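Local coordinates for Esterase/lipase (Lactobacillus rhamnosus, PDB 4N5H), which probably hydrolyses ester bonds, and may also transfer acyl groups, as an esterase of the alpha/beta-hydrolase fold, at residues F177-P185 and P233-D243; L53-R61 and W125-F135. The protein carries 1 engineered substitution. All blocks are in the same frame, centred on the assembly; numbering follows the deposited sequence.

Both contacts belong to one mixed beta sheet, with centres 24 Å apart and nearest atoms about 8 Å apart, so they do not touch each other. They follow in series along the chain: contact 2 (53-61 with 125-135) closes before contact 1 (177-185 with 233-243) opens. Contact 2 lies toward the antiparallel side of the sheet, where strand 52-58 pairs with 35-42 and 98-102 and meets the end of helix 112-129. Contact 1 joins two parallel neighbours, strands 179-183 and 235-240, beyond strand 140-145. One therefore ties a helix end to the sheet, while the other carries Asp243, the probable acid of the catalytic triad, in the turn just beyond strand 235-240.

Contact 1 of 2, residues F177-P185 and P233-D243; sequences FTLVALVCP and PPFMLIGGQND
Val180 CB sits over one face of the Phe235 ring, offset toward the rim, a CH-pi contact 4.1 Å from the ring centroid, while Leu182 CD1 meets the ring at its edge, near the plane. The ring of Phe256 also meets Phe235, the planes at about 55°. The Phe235 and Val180 side chains lie alongside each other, pointing the same way; chi1 of -76°, with CG anti to the carbonyl carbon, swings the Phe235 ring toward Val180 of the adjacent strand, Phe235 CE2 3.7 Å from Val180 CG1. Further along this side of the sheet Leu237 CD1 abuts Pro185 CD at 3.5 Å, and Leu252 of helix 246-258 packs on Leu182 and Pro185. On the reverse side Leu179 CD1 touches Met236 CB at 4.0 Å, and Val183 CG2 meets Ile238 CD1, Ile238 also touching Thr293 of helix 288-311. The strands are parallel neighbours in the central sheet of the alpha/beta-hydrolase fold, joined by five backbone bonds running from Val180 N to Pro234 O up to Cys184 N to Ile238 O, the last 2.8 Å and almost straight (178°). Past the strand end, a type I turn from Gly240 to Asp243 returns the chain toward Cys184. The Asp243 carboxylate lies against that residue, OD2 3.3 Å from Cys184 CB. Its OD1 is hydrogen-bonded to both Phe245 N and His278 ND1, consistent with a Ser146-His278-Asp243 charge relay. With an alanine here, His278 would probably lose its acidic partner, and a gap would be left beside Cys184. At the other end, Pro233 CB rests 3.3 Å from Phe177 O.

Contact 2 of 2, residues L53-R61 and W125-F135; sequences LNLYYPAKR and WLSHFGPQRGF
Leu55 pushes its two methyls into the heart of the contact: CD1 comes 3.5 Å from Arg133 CD and also meets the edge of the Trp125 ring, while CD2 lies 3.8 Å from Phe135 CZ. Leu126 CD1, 4.2 Å from Leu55 CD2, sits over the centre of the Phe135 ring. Leu53 adds CD2 at 3.8 Å from Trp125 CE3; its CG stands between backbone N and carbonyl carbon (chi1 58°), which aims the methyls at the indole. Tyr57 closes this apolar core, its OH at the edge of the Phe135 ring and 3.4 Å from Arg133 CG; Glu38 on the adjoining strand hydrogen-bonds that hydroxyl. The Arg133 guanidinium is tied back to its own segment by NE donating to Phe129 O (2.8 Å, 174°) from above the carbonyl plane, and its NH2 forms a salt bridge with Glu289 of a neighbouring subunit. The looser side is that of exposed Arg61, whose extended chain sets its NH2 over one face of the Tyr57 ring, offset toward the rim. Arg61 NH1 donates to Arg133 O at 3.0 Å from above the carbonyl plane, and a water links NH2 to the same oxygen. The last part of helix 112-129 and the chain leading from it into strand 135-136 pack on strand 52-58, the helix-on-sheet layering of the alpha/beta-hydrolase fold.

Contact 1 of 2, residues F177-P185 and P233-D243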
loop_
_atom_site.group_PDB
_atom_site.type_symbol
_atom_site.label_atom_id
_atom_site.label_comp_id
_atom_site.label_asym_id
_atom_site.label_seq_id
_atom_site.Cartn_x
_atom_site.Cartn_y
_atom_site.Cartn_z
ATOM N N PHE A 177 -27.817 -17.229 -21.650
ATOM C CA PHE A 177 -27.706 -15.824 -21.232
ATOM C C PHE A 177 -29.082 -15.192 -21.164
ATOM O O PHE A 177 -29.865 -15.259 -22.172
ATOM C CB PHE A 177 -26.827 -15.047 -22.198
ATOM C CG PHE A 177 -25.514 -15.706 -22.465
ATOM C CD1 PHE A 177 -25.121 -16.025 -23.737
ATOM C CD2 PHE A 177 -24.695 -16.022 -21.397
ATOM C CE1 PHE A 177 -23.892 -16.677 -23.964
ATOM C CE2 PHE A 177 -23.467 -16.621 -21.627
ATOM C CZ PHE A 177 -23.078 -16.986 -22.894
ATOM N N THR A 178 -29.427 -14.657 -20.010
ATOM C CA THR A 178 -30.661 -13.944 -19.790
ATOM C C THR A 178 -30.689 -12.570 -20.496
ATOM O O THR A 178 -31.710 -12.144 -21.059
ATOM C CB THR A 178 -30.888 -13.782 -18.267
ATOM O OG1 THR A 178 -30.811 -15.062 -17.673
ATOM C CG2 THR A 178 -32.236 -13.153 -17.952
ATOM N N LEU A 179 -29.541 -11.904 -20.511
ATOM C CA LEU A 179 -29.382 -10.608 -21.088
ATOM C C LEU A 179 -27.906 -10.495 -21.499
ATOM O O LEU A 179 -27.057 -11.004 -20.760
ATOM C CB LEU A 179 -29.660 -9.541 -20.033
ATOM C CG LEU A 179 -29.445 -8.073 -20.442
ATOM C CD1 LEU A 179 -30.249 -7.588 -21.675
ATOM C CD2 LEU A 179 -29.792 -7.137 -19.242
ATOM N N VAL A 180 -27.637 -9.823 -22.577
ATOM C CA VAL A 180 -26.295 -9.517 -23.016
ATOM C C VAL A 180 -26.183 -7.994 -23.091
ATOM O O VAL A 180 -26.801 -7.309 -23.912
ATOM C CB VAL A 180 -25.965 -10.127 -24.336
ATOM C CG1 VAL A 180 -24.558 -9.837 -24.713
ATOM C CG2 VAL A 180 -26.157 -11.623 -24.339
ATOM N N ALA A 181 -25.339 -7.449 -22.193
ATOM C CA ALA A 181 -25.152 -5.996 -22.074
ATOM C C ALA A 181 -23.781 -5.575 -22.622
ATOM O O ALA A 181 -22.743 -6.076 -22.171
ATOM C CB ALA A 181 -25.266 -5.524 -20.678
ATOM N N LEU A 182 -23.822 -4.735 -23.629
ATOM C CA LEU A 182 -22.591 -4.304 -24.319
ATOM C C LEU A 182 -22.321 -2.874 -23.962
ATOM O O LEU A 182 -23.165 -2.007 -24.188
ATOM C CB LEU A 182 -22.732 -4.474 -25.804
ATOM C CG LEU A 182 -23.192 -5.851 -26.297
ATOM C CD1 LEU A 182 -23.404 -5.835 -27.803
ATOM C CD2 LEU A 182 -22.306 -6.974 -25.866
ATOM N N VAL A 183 -21.142 -2.587 -23.466
ATOM C CA VAL A 183 -20.784 -1.234 -23.080
ATOM C C VAL A 183 -19.764 -0.697 -24.113
ATOM O O VAL A 183 -18.653 -1.171 -24.167
ATOM C CB VAL A 183 -20.153 -1.159 -21.641
ATOM C CG1 VAL A 183 -19.695 0.242 -21.253
ATOM C CG2 VAL A 183 -21.152 -1.650 -20.616
ATOM N N CYS A 184 -20.152 0.325 -24.863
ATOM C CA CYS A 184 -19.349 0.912 -25.919
ATOM C C CYS A 184 -18.652 -0.157 -26.773
ATOM O O CYS A 184 -17.445 -0.160 -26.935
ATOM C CB CYS A 184 -18.260 1.876 -25.390
ATOM S SG CYS A 184 -18.964 3.236 -24.410
ATOM N N PRO A 185 -19.457 -1.091 -27.310
ATOM C CA PRO A 185 -18.816 -2.203 -27.994
ATOM C C PRO A 185 -18.154 -1.764 -29.303
ATOM O O PRO A 185 -18.599 -0.802 -29.935
ATOM C CB PRO A 185 -19.967 -3.126 -28.354
ATOM C CG PRO A 185 -21.114 -2.210 -28.438
ATOM C CD PRO A 185 -20.912 -1.235 -27.286
ATOM N N PRO A 233 -30.759 -14.050 -27.131
ATOM C CA PRO A 233 -31.267 -13.353 -25.998
ATOM C C PRO A 233 -31.481 -11.868 -26.295
ATOM O O PRO A 233 -30.910 -11.304 -27.261
ATOM C CB PRO A 233 -30.118 -13.533 -24.941
ATOM C CG PRO A 233 -28.953 -13.903 -25.702
ATOM C CD PRO A 233 -29.349 -14.427 -27.028
ATOM N N PRO A 234 -32.121 -11.193 -25.351
ATOM C CA PRO A 234 -32.179 -9.739 -25.429
ATOM C C PRO A 234 -30.801 -9.095 -25.102
ATOM O O PRO A 234 -30.000 -9.718 -24.406
ATOM C CB PRO A 234 -33.165 -9.333 -24.367
ATOM C CG PRO A 234 -33.570 -10.591 -23.732
ATOM C CD PRO A 234 -32.747 -11.718 -24.161
ATOM N N PHE A 235 -30.569 -7.966 -25.757
ATOM C CA PHE A 235 -29.358 -7.161 -25.634
ATOM C C PHE A 235 -29.675 -5.858 -24.954
ATOM O O PHE A 235 -30.828 -5.342 -24.954
ATOM C CB PHE A 235 -28.712 -6.859 -26.937
ATOM C CG PHE A 235 -27.956 -8.054 -27.527
ATOM C CD1 PHE A 235 -28.621 -9.155 -28.038
ATOM C CD2 PHE A 235 -26.553 -8.086 -27.559
ATOM C CE1 PHE A 235 -27.913 -10.243 -28.563
ATOM C CE2 PHE A 235 -25.902 -9.142 -28.117
ATOM C CZ PHE A 235 -26.542 -10.241 -28.578
ATOM N N MET A 236 -28.634 -5.276 -24.328
ATOM C CA MET A 236 -28.739 -3.884 -23.819
ATOM C C MET A 236 -27.499 -3.134 -24.259
ATOM O O MET A 236 -26.340 -3.627 -24.019
ATOM C CB MET A 236 -28.860 -3.867 -22.318
ATOM C CG MET A 236 -28.980 -2.485 -21.724
ATOM S SD MET A 236 -29.100 -2.525 -19.942
ATOM C CE MET A 236 -29.237 -0.754 -19.596
ATOM N N LEU A 237 -27.670 -2.022 -24.934
ATOM C CA LEU A 237 -26.568 -1.292 -25.493
ATOM C C LEU A 237 -26.391 -0.021 -24.673
ATOM O O LEU A 237 -27.315 0.781 -24.572
ATOM C CB LEU A 237 -26.787 -0.928 -26.956
ATOM C CG LEU A 237 -25.769 -0.051 -27.613
ATOM C CD1 LEU A 237 -24.395 -0.754 -27.580
ATOM C CD2 LEU A 237 -26.205 0.249 -29.067
ATOM N N ILE A 238 -25.199 0.097 -24.096
ATOM C CA ILE A 238 -24.780 1.178 -23.195
ATOM C C ILE A 238 -23.668 1.956 -23.799
ATOM O O ILE A 238 -22.696 1.397 -24.304
ATOM C CB ILE A 238 -24.359 0.571 -21.854
ATOM C CG1 ILE A 238 -25.528 -0.125 -21.186
ATOM C CG2 ILE A 238 -23.714 1.593 -20.937
ATOM C CD1 ILE A 238 -25.143 -1.081 -20.059
ATOM N N GLY A 239 -23.743 3.294 -23.687
ATOM C CA GLY A 239 -22.683 4.142 -24.220
ATOM C C GLY A 239 -23.171 5.560 -24.297
ATOM O O GLY A 239 -23.903 6.026 -23.382
ATOM N N GLY A 240 -22.755 6.272 -25.338
ATOM C CA GLY A 240 -23.219 7.637 -25.469
ATOM C C GLY A 240 -22.509 8.404 -26.517
ATOM O O GLY A 240 -21.492 7.982 -27.077
ATOM N N GLN A 241 -23.022 9.632 -26.789
ATOM C CA GLN A 241 -22.467 10.439 -27.835
ATOM C C GLN A 241 -21.081 10.967 -27.553
ATOM O O GLN A 241 -20.401 11.341 -28.504
ATOM C CB GLN A 241 -23.414 11.642 -28.070
ATOM C CG GLN A 241 -24.765 11.174 -28.473
ATOM C CD GLN A 241 -25.644 12.326 -28.904
ATOM O OE1 GLN A 241 -25.778 13.316 -28.198
ATOM N NE2 GLN A 241 -26.304 12.152 -30.046
ATOM N N ASN A 242 -20.554 10.920 -26.315
ATOM C CA ASN A 242 -19.189 11.231 -26.035
ATOM C C ASN A 242 -18.258 10.009 -25.963
ATOM O O ASN A 242 -17.090 10.127 -25.626
ATOM C CB ASN A 242 -19.062 12.119 -24.767
ATOM C CG ASN A 242 -19.148 13.592 -25.126
ATOM O OD1 ASN A 242 -18.354 14.058 -25.928
ATOM N ND2 ASN A 242 -20.139 14.285 -24.622
ATOM N N ASP A 243 -18.763 8.814 -26.278
ATOM C CA ASP A 243 -17.907 7.657 -26.531
ATOM C C ASP A 243 -17.081 7.867 -27.804
ATOM O O ASP A 243 -17.652 8.155 -28.828
ATOM C CB ASP A 243 -18.851 6.430 -26.647
ATOM C CG ASP A 243 -18.125 5.158 -27.058
ATOM O OD1 ASP A 243 -16.906 5.066 -26.784
ATOM O OD2 ASP A 243 -18.787 4.279 -27.599
#

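Contact 2 of 2, residues L53-R61 and W125-F135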
loop_
_atom_site.group_PDB
_atom_site.type_symbol
_atom_site.label_atom_id
_atom_site.label_comp_id
_atom_site.label_asym_id
_atom_site.label_seq_id
_atom_site.Cartn_x
_atom_site.Cartn_y
_atom_site.Cartn_z
ATOM N N LEU A 53 -9.204 -16.904 -13.995
ATOM C CA LEU A 53 -10.430 -16.064 -13.721
ATOM C C LEU A 53 -10.483 -15.675 -12.253
ATOM O O LEU A 53 -9.859 -16.329 -11.393
ATOM C CB LEU A 53 -11.735 -16.699 -14.259
ATOM C CG LEU A 53 -12.048 -18.077 -13.716
ATOM C CD1 LEU A 53 -12.730 -18.009 -12.334
ATOM C CD2 LEU A 53 -13.039 -18.805 -14.580
ATOM N N ASN A 54 -11.304 -14.621 -11.987
ATOM C CA ASN A 54 -11.624 -14.199 -10.649
ATOM C C ASN A 54 -13.126 -14.351 -10.463
ATOM O O ASN A 54 -13.920 -14.156 -11.424
ATOM C CB ASN A 54 -11.313 -12.711 -10.376
ATOM C CG ASN A 54 -9.815 -12.390 -10.417
ATOM O OD1 ASN A 54 -8.960 -13.190 -10.204
ATOM N ND2 ASN A 54 -9.551 -11.171 -10.729
ATOM N N LEU A 55 -13.477 -14.599 -9.211
ATOM C CA LEU A 55 -14.879 -14.615 -8.740
ATOM C C LEU A 55 -15.062 -13.571 -7.652
ATOM O O LEU A 55 -14.257 -13.412 -6.722
ATOM C CB LEU A 55 -15.294 -15.972 -8.201
ATOM C CG LEU A 55 -14.990 -17.178 -9.135
ATOM C CD1 LEU A 55 -15.382 -18.476 -8.510
ATOM C CD2 LEU A 55 -15.688 -17.007 -10.479
ATOM N N TYR A 56 -16.235 -12.914 -7.687
ATOM C CA TYR A 56 -16.519 -11.813 -6.766
ATOM C C TYR A 56 -17.944 -12.039 -6.196
ATOM O O TYR A 56 -18.875 -12.493 -6.898
ATOM C CB TYR A 56 -16.538 -10.446 -7.461
ATOM C CG TYR A 56 -15.345 -10.146 -8.336
ATOM C CD1 TYR A 56 -15.224 -10.646 -9.611
ATOM C CD2 TYR A 56 -14.371 -9.253 -7.879
ATOM C CE1 TYR A 56 -14.136 -10.338 -10.420
ATOM C CE2 TYR A 56 -13.299 -8.896 -8.702
ATOM C CZ TYR A 56 -13.172 -9.488 -9.973
ATOM O OH TYR A 56 -12.133 -9.105 -10.800
ATOM N N TYR A 57 -18.114 -11.662 -4.932
ATOM C CA TYR A 57 -19.368 -11.848 -4.226
ATOM C C TYR A 57 -19.581 -10.737 -3.170
ATOM O O TYR A 57 -18.683 -10.152 -2.649
ATOM C CB TYR A 57 -19.236 -13.127 -3.342
ATOM C CG TYR A 57 -18.723 -14.376 -4.061
ATOM C CD1 TYR A 57 -17.386 -14.636 -4.104
ATOM C CD2 TYR A 57 -19.563 -15.286 -4.639
ATOM C CE1 TYR A 57 -16.875 -15.732 -4.706
ATOM C CE2 TYR A 57 -19.081 -16.427 -5.241
ATOM C CZ TYR A 57 -17.687 -16.654 -5.264
ATOM O OH TYR A 57 -17.207 -17.808 -5.840
ATOM N N PRO A 58 -20.856 -10.522 -2.873
ATOM C CA PRO A 58 -21.084 -9.617 -1.693
ATOM C C PRO A 58 -20.490 -10.242 -0.463
ATOM O O PRO A 58 -20.477 -11.474 -0.378
ATOM C CB PRO A 58 -22.642 -9.608 -1.621
ATOM C CG PRO A 58 -23.096 -10.786 -2.372
ATOM C CD PRO A 58 -22.080 -11.131 -3.397
ATOM N N ALA A 59 -19.958 -9.442 0.451
ATOM C CA ALA A 59 -19.454 -10.013 1.685
ATOM C C ALA A 59 -20.495 -10.720 2.525
ATOM O O ALA A 59 -20.134 -11.708 3.126
ATOM C CB ALA A 59 -18.704 -8.978 2.490
ATOM N N LYS A 60 -21.710 -10.266 2.572
ATOM C CA LYS A 60 -22.758 -10.998 3.294
ATOM C C LYS A 60 -23.770 -11.425 2.285
ATOM O O LYS A 60 -24.393 -10.574 1.659
ATOM C CB LYS A 60 -23.390 -10.007 4.320
ATOM N N ARG A 61 -23.922 -12.718 2.045
ATOM C CA ARG A 61 -24.878 -13.196 1.019
ATOM C C ARG A 61 -26.312 -13.335 1.590
ATOM O O ARG A 61 -26.475 -14.031 2.565
ATOM C CB ARG A 61 -24.483 -14.590 0.532
ATOM C CG ARG A 61 -23.021 -14.713 0.257
ATOM C CD ARG A 61 -22.655 -16.022 -0.461
ATOM N NE ARG A 61 -21.244 -15.923 -0.695
ATOM C CZ ARG A 61 -20.516 -16.768 -1.408
ATOM N NH1 ARG A 61 -21.111 -17.804 -2.013
ATOM N NH2 ARG A 61 -19.202 -16.538 -1.512
ATOM N N TRP A 125 -15.925 -23.952 -17.286
ATOM C CA TRP A 125 -15.496 -24.057 -15.916
ATOM C C TRP A 125 -16.589 -23.623 -14.954
ATOM O O TRP A 125 -16.920 -24.314 -13.982
ATOM C CB TRP A 125 -14.239 -23.212 -15.714
ATOM C CG TRP A 125 -13.595 -23.433 -14.367
ATOM C CD1 TRP A 125 -12.590 -24.301 -14.055
ATOM C CD2 TRP A 125 -13.911 -22.754 -13.166
ATOM N NE1 TRP A 125 -12.267 -24.216 -12.743
ATOM C CE2 TRP A 125 -13.015 -23.223 -12.170
ATOM C CE3 TRP A 125 -14.817 -21.734 -12.839
ATOM C CZ2 TRP A 125 -13.082 -22.791 -10.851
ATOM C CZ3 TRP A 125 -14.829 -21.289 -11.534
ATOM C CH2 TRP A 125 -14.015 -21.841 -10.563
ATOM N N LEU A 126 -17.159 -22.466 -15.217
ATOM C CA LEU A 126 -18.203 -21.964 -14.313
ATOM C C LEU A 126 -19.424 -22.913 -14.297
ATOM O O LEU A 126 -20.085 -23.078 -13.248
ATOM C CB LEU A 126 -18.610 -20.537 -14.724
ATOM C CG LEU A 126 -19.392 -19.742 -13.656
ATOM C CD1 LEU A 126 -18.542 -19.394 -12.457
ATOM C CD2 LEU A 126 -19.890 -18.421 -14.300
ATOM N N SER A 127 -19.756 -23.499 -15.435
ATOM C CA SER A 127 -20.891 -24.424 -15.444
ATOM C C SER A 127 -20.615 -25.631 -14.566
ATOM O O SER A 127 -21.534 -26.175 -14.022
ATOM C CB SER A 127 -21.214 -24.878 -16.899
ATOM O OG SER A 127 -20.283 -25.811 -17.370
ATOM N N HIS A 128 -19.367 -26.067 -14.396
ATOM C CA HIS A 128 -18.992 -27.207 -13.566
ATOM C C HIS A 128 -18.879 -26.819 -12.072
ATOM O O HIS A 128 -19.267 -27.608 -11.185
ATOM C CB HIS A 128 -17.632 -27.779 -14.002
ATOM C CG HIS A 128 -17.645 -28.335 -15.382
ATOM N ND1 HIS A 128 -16.498 -28.460 -16.174
ATOM C CD2 HIS A 128 -18.667 -28.673 -16.161
ATOM C CE1 HIS A 128 -16.832 -29.039 -17.307
ATOM N NE2 HIS A 128 -18.144 -29.163 -17.334
ATOM N N PHE A 129 -18.284 -25.656 -11.785
ATOM C CA PHE A 129 -17.850 -25.294 -10.451
ATOM C C PHE A 129 -18.580 -24.140 -9.813
ATOM O O PHE A 129 -18.451 -23.862 -8.618
ATOM C CB PHE A 129 -16.292 -25.106 -10.473
ATOM C CG PHE A 129 -15.587 -26.298 -10.988
ATOM C CD1 PHE A 129 -14.944 -26.234 -12.181
ATOM C CD2 PHE A 129 -15.676 -27.521 -10.352
ATOM C CE1 PHE A 129 -14.354 -27.331 -12.783
ATOM C CE2 PHE A 129 -15.074 -28.624 -10.920
ATOM C CZ PHE A 129 -14.398 -28.535 -12.142
ATOM N N GLY A 130 -19.333 -23.340 -10.597
ATOM C CA GLY A 130 -19.960 -22.160 -10.103
ATOM C C GLY A 130 -21.062 -22.443 -9.099
ATOM O O GLY A 130 -21.072 -21.811 -7.980
ATOM N N PRO A 131 -21.991 -23.296 -9.482
ATOM C CA PRO A 131 -23.120 -23.475 -8.511
ATOM C C PRO A 131 -22.756 -23.894 -7.120
ATOM O O PRO A 131 -23.381 -23.439 -6.158
ATOM C CB PRO A 131 -23.997 -24.508 -9.210
ATOM C CG PRO A 131 -23.790 -24.234 -10.645
ATOM C CD PRO A 131 -22.273 -23.930 -10.758
ATOM N N GLN A 132 -21.758 -24.747 -6.981
ATOM C CA GLN A 132 -21.325 -25.188 -5.651
ATOM C C GLN A 132 -20.804 -24.063 -4.787
ATOM O O GLN A 132 -20.716 -24.244 -3.584
ATOM C CB GLN A 132 -20.356 -26.299 -5.773
ATOM C CG GLN A 132 -19.052 -25.940 -6.112
ATOM C CD GLN A 132 -18.163 -27.181 -6.554
ATOM O OE1 GLN A 132 -17.344 -26.994 -7.378
ATOM N NE2 GLN A 132 -18.340 -28.393 -5.973
ATOM N N ARG A 133 -20.411 -22.913 -5.407
ATOM C CA ARG A 133 -19.870 -21.795 -4.643
ATOM C C ARG A 133 -20.672 -20.524 -4.757
ATOM O O ARG A 133 -20.221 -19.426 -4.382
ATOM C CB ARG A 133 -18.384 -21.599 -5.019
ATOM C CG ARG A 133 -18.146 -21.036 -6.364
ATOM C CD ARG A 133 -16.670 -21.299 -6.858
ATOM N NE ARG A 133 -16.458 -22.724 -7.081
ATOM C CZ ARG A 133 -15.458 -23.451 -6.668
ATOM N NH1 ARG A 133 -14.366 -22.891 -6.097
ATOM N NH2 ARG A 133 -15.527 -24.728 -6.864
ATOM N N GLY A 134 -21.948 -20.628 -5.175
ATOM C CA GLY A 134 -22.816 -19.475 -5.162
ATOM C C GLY A 134 -23.387 -18.930 -6.405
ATOM O O GLY A 134 -24.215 -17.987 -6.362
ATOM N N PHE A 135 -23.037 -19.502 -7.543
ATOM C CA PHE A 135 -23.555 -18.980 -8.787
ATOM C C PHE A 135 -24.882 -19.649 -9.190
ATOM O O PHE A 135 -24.936 -20.885 -9.407
ATOM C CB PHE A 135 -22.550 -19.212 -9.939
ATOM C CG PHE A 135 -21.358 -18.298 -9.869
ATOM C CD1 PHE A 135 -20.376 -18.456 -8.878
ATOM C CD2 PHE A 135 -21.260 -17.175 -10.710
ATOM C CE1 PHE A 135 -19.331 -17.551 -8.741
ATOM C CE2 PHE A 135 -20.273 -16.237 -10.543
ATOM C CZ PHE A 135 -19.295 -16.431 -9.578
HETATM O O HOH W 1 -17.803 -18.789 -2.782
#